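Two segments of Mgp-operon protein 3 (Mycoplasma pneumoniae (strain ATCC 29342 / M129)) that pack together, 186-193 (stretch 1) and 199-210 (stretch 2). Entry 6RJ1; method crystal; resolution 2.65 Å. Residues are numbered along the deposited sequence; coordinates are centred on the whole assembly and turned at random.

Stretch 1 (186-193) AQDTVHFG
Stretch 2 (199-210) SWNSQRSQKGLK

Two short segments can pack without a hydrogen bond between them when side chains fit closely, here largely against one phenyl ring. Residues 186-193 and 199-210 of Mgp-operon protein 3 illustrate the principle, burying 470 Å² in total. Stretch 1 is a single helix, 187-192 (Asp188 phi/psi -68/-33), with Ala186 at its N-cap position. Its backbone bonds include Phe192 N to Asp188 O (3.0 Å) and Gly193 N to Thr189 O (2.8 Å), and Gly193 ends it with a positive phi (79°) that favours glycine. Gln187 (chi1 p, 67°; chi2 t, 172°; chi3 -13°), His191 and Phe192 point toward stretch 2, Asp188 (chi1 p, 61°) sideways and Thr189 away. Phe192 (chi1 m, -64°; chi2 -84°) contributes the largest covered area, 127 Å².

Stretch 2 begins at Ser199, the N-cap residue of a helix that starts at Trp200. Its side chain (chi1 p) makes no capping bond; OG lies 3.5 Å from Phe192 CD1 and is hydrogen-bonded elsewhere in the structure. The backbone passes close to the ring, with Ser199 C and Trp200 N over one face of Phe192. Trp200 CA makes an off-centre CH-pi contact, 4.2 Å from the centroid of the Phe192 ring.

Trp200 sets the first register point, its CA 6.5 Å from the CA of Asp188. Its CA-to-CB bond points sideways, but chi1 t (171°) and chi2 -90° bring the indole nearer to stretch 1. Trp200 CE3 is 3.4 Å from Phe192 CE2 and 3.6 Å from Asp188 CB, while Trp200 CH2 is 3.5 Å from Gln187 NE2. The phenyl and the six-membered indole ring meet rim to rim, centroids 5.9 Å apart and planes at 65°. The broad, buried indole thus touches Gln187, Asp188 and, one turn on, Phe192.

Asn201 points away and Ser202 sideways; both are exposed and make no contact. Gln203, one turn beyond Ser199, has its CA-to-CB bond toward stretch 1 (phi/psi -115/-4), with CB 3.5 Å from Phe192 CE1 at the ring edge; chi1 is m (-87°) and chi2 t. Arg204 N, 4.0 Å from Phe192 CZ, also lies at that edge and donates to Trp200 O (2.8 Å); the arginine's end leads away.

Lys207 sets the second register point, its CA 7.7 Å from the CA of His191. With chi angles m, m, t, t, its aliphatic chain passes Phe192, Lys207 CG to Phe192 CZ 4.1 Å, and its NZ reaches 3.8 Å from His191 O. NZ is 5.7 Å from the Phe192 centroid, so any cation-pi attraction is weak at most. Gly208 then takes a positive phi (79/27), and Leu209 N bonds to Arg204 O (3.0 Å).

Buried Leu209 (phi/psi -130/32; chi1 m, chi2 t) points toward stretch 1. Its CD1 is 3.7 Å from His191 ND1 and 4.2 Å from the His191 ring centroid, an off-centre CH-pi contact, and its CD2 is 3.7 Å from Gln187 OE1. His191 (chi1 m, chi2 106°) also makes a weak hydrogen bond from ND1 to Gln187 O (3.1 Å).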

# COMPACT_ATOMS: atom_id res chain seq x y z
N ALA A 186 -12.81 20.95 -16.16
CA ALA A 186 -13.46 19.99 -17.06
C ALA A 186 -12.62 19.85 -18.33
O ALA A 186 -11.97 20.81 -18.73
CB ALA A 186 -14.85 20.47 -17.42
N GLN A 187 -12.64 18.68 -18.99
CA GLN A 187 -11.82 18.50 -20.19
C GLN A 187 -12.23 19.40 -21.38
O GLN A 187 -11.34 19.72 -22.16
CB GLN A 187 -11.69 17.02 -20.60
CG GLN A 187 -12.93 16.31 -21.09
CD GLN A 187 -12.61 14.93 -21.64
OE1 GLN A 187 -11.44 14.57 -21.90
NE2 GLN A 187 -13.64 14.14 -21.85
N ASP A 188 -13.50 19.89 -21.47
CA ASP A 188 -13.90 20.80 -22.57
C ASP A 188 -13.22 22.16 -22.46
O ASP A 188 -12.89 22.76 -23.49
CB ASP A 188 -15.43 20.94 -22.71
CG ASP A 188 -16.20 21.52 -21.52
OD1 ASP A 188 -15.63 21.56 -20.40
OD2 ASP A 188 -17.38 21.89 -21.70
N THR A 189 -12.97 22.64 -21.22
CA THR A 189 -12.27 23.90 -20.93
C THR A 189 -10.79 23.75 -21.28
O THR A 189 -10.20 24.66 -21.84
CB THR A 189 -12.49 24.30 -19.45
OG1 THR A 189 -13.89 24.41 -19.19
CG2 THR A 189 -11.80 25.60 -19.07
N VAL A 190 -10.20 22.58 -20.97
CA VAL A 190 -8.79 22.28 -21.25
C VAL A 190 -8.46 22.40 -22.75
O VAL A 190 -7.48 23.06 -23.11
CB VAL A 190 -8.36 20.90 -20.66
CG1 VAL A 190 -7.02 20.43 -21.21
CG2 VAL A 190 -8.34 20.94 -19.14
N HIS A 191 -9.30 21.81 -23.61
CA HIS A 191 -9.05 21.77 -25.05
C HIS A 191 -9.66 22.88 -25.86
O HIS A 191 -9.17 23.15 -26.96
CB HIS A 191 -9.47 20.41 -25.61
CG HIS A 191 -8.70 19.27 -25.02
ND1 HIS A 191 -9.28 18.41 -24.11
CD2 HIS A 191 -7.40 18.91 -25.20
CE1 HIS A 191 -8.33 17.54 -23.79
NE2 HIS A 191 -7.19 17.81 -24.42
N PHE A 192 -10.71 23.53 -25.36
CA PHE A 192 -11.38 24.60 -26.10
C PHE A 192 -11.23 25.99 -25.48
O PHE A 192 -11.49 26.98 -26.17
CB PHE A 192 -12.86 24.25 -26.33
CG PHE A 192 -13.04 23.03 -27.21
CD1 PHE A 192 -13.01 23.13 -28.59
CD2 PHE A 192 -13.21 21.77 -26.64
CE1 PHE A 192 -13.16 22.00 -29.40
CE2 PHE A 192 -13.36 20.64 -27.45
CZ PHE A 192 -13.34 20.76 -28.82
N GLY A 193 -10.81 26.06 -24.22
CA GLY A 193 -10.64 27.31 -23.50
C GLY A 193 -11.95 27.89 -23.01
O GLY A 193 -12.99 27.68 -23.64
N SER A 199 -18.25 24.37 -28.57
CA SER A 199 -17.84 23.81 -29.85
C SER A 199 -17.28 22.38 -29.73
O SER A 199 -16.67 21.87 -30.67
CB SER A 199 -16.85 24.74 -30.56
OG SER A 199 -15.71 25.00 -29.75
N TRP A 200 -17.53 21.73 -28.56
CA TRP A 200 -17.10 20.36 -28.23
C TRP A 200 -17.60 19.34 -29.25
O TRP A 200 -16.78 18.72 -29.91
CB TRP A 200 -17.51 19.99 -26.79
CG TRP A 200 -17.31 18.55 -26.43
CD1 TRP A 200 -18.21 17.53 -26.58
CD2 TRP A 200 -16.16 17.97 -25.78
NE1 TRP A 200 -17.68 16.35 -26.11
CE2 TRP A 200 -16.43 16.60 -25.60
CE3 TRP A 200 -14.94 18.49 -25.31
CZ2 TRP A 200 -15.51 15.73 -24.99
CZ3 TRP A 200 -14.03 17.63 -24.72
CH2 TRP A 200 -14.31 16.27 -24.56
N ASN A 201 -18.93 19.19 -29.41
CA ASN A 201 -19.59 18.24 -30.32
C ASN A 201 -19.12 18.29 -31.77
O ASN A 201 -19.08 17.24 -32.42
CB ASN A 201 -21.11 18.42 -30.28
CG ASN A 201 -21.74 18.23 -28.92
OD1 ASN A 201 -21.63 17.17 -28.29
ND2 ASN A 201 -22.42 19.27 -28.44
N SER A 202 -18.78 19.48 -32.29
CA SER A 202 -18.35 19.65 -33.67
C SER A 202 -16.85 19.54 -33.91
O SER A 202 -16.44 19.24 -35.04
CB SER A 202 -18.88 20.98 -34.23
OG SER A 202 -18.55 22.05 -33.37
N GLN A 203 -16.03 19.80 -32.88
CA GLN A 203 -14.57 19.78 -33.01
C GLN A 203 -13.84 18.70 -32.20
O GLN A 203 -12.63 18.58 -32.36
CB GLN A 203 -13.98 21.15 -32.69
CG GLN A 203 -13.93 22.08 -33.89
CD GLN A 203 -13.50 23.46 -33.49
OE1 GLN A 203 -14.31 24.39 -33.46
NE2 GLN A 203 -12.22 23.65 -33.16
N ARG A 204 -14.56 17.90 -31.38
CA ARG A 204 -13.98 16.81 -30.58
C ARG A 204 -13.19 15.82 -31.43
O ARG A 204 -12.11 15.37 -31.03
CB ARG A 204 -15.03 16.09 -29.71
CG ARG A 204 -16.31 15.65 -30.44
CD ARG A 204 -16.91 14.42 -29.81
NE ARG A 204 -18.25 14.16 -30.34
CZ ARG A 204 -19.35 14.04 -29.60
NH1 ARG A 204 -20.52 13.81 -30.18
NH2 ARG A 204 -19.31 14.24 -28.30
N SER A 205 -13.72 15.51 -32.64
CA SER A 205 -13.18 14.60 -33.64
C SER A 205 -11.73 14.95 -34.04
O SER A 205 -10.87 14.06 -34.06
CB SER A 205 -14.09 14.59 -34.87
OG SER A 205 -13.73 13.58 -35.79
N GLN A 206 -11.47 16.26 -34.28
CA GLN A 206 -10.15 16.77 -34.67
C GLN A 206 -9.26 17.15 -33.45
O GLN A 206 -8.26 17.84 -33.61
CB GLN A 206 -10.27 17.93 -35.69
CG GLN A 206 -10.85 19.22 -35.14
CD GLN A 206 -11.78 19.89 -36.11
OE1 GLN A 206 -12.76 19.29 -36.58
NE2 GLN A 206 -11.51 21.14 -36.42
N LYS A 207 -9.62 16.66 -32.26
CA LYS A 207 -8.87 16.91 -31.03
C LYS A 207 -8.50 15.59 -30.32
O LYS A 207 -7.92 15.61 -29.23
CB LYS A 207 -9.65 17.84 -30.07
CG LYS A 207 -9.93 19.24 -30.62
CD LYS A 207 -8.78 20.21 -30.39
CE LYS A 207 -9.10 21.58 -30.93
NZ LYS A 207 -8.07 22.56 -30.50
N GLY A 208 -8.80 14.46 -30.98
CA GLY A 208 -8.52 13.12 -30.46
C GLY A 208 -9.51 12.67 -29.42
O GLY A 208 -9.18 11.85 -28.56
N LEU A 209 -10.74 13.22 -29.51
CA LEU A 209 -11.86 12.98 -28.60
C LEU A 209 -13.13 12.61 -29.38
O LEU A 209 -14.23 12.94 -28.93
CB LEU A 209 -12.09 14.24 -27.74
CG LEU A 209 -11.00 14.60 -26.73
CD1 LEU A 209 -11.04 16.06 -26.40
CD2 LEU A 209 -11.10 13.75 -25.48
N LYS A 210 -12.98 11.92 -30.53
CA LYS A 210 -14.10 11.47 -31.37
C LYS A 210 -15.09 10.68 -30.53
O LYS A 210 -14.70 9.80 -29.76
CB LYS A 210 -13.59 10.59 -32.54
CG LYS A 210 -14.61 10.39 -33.65
CD LYS A 210 -14.04 9.58 -34.80
CE LYS A 210 -14.58 8.18 -34.85
NZ LYS A 210 -14.19 7.49 -36.11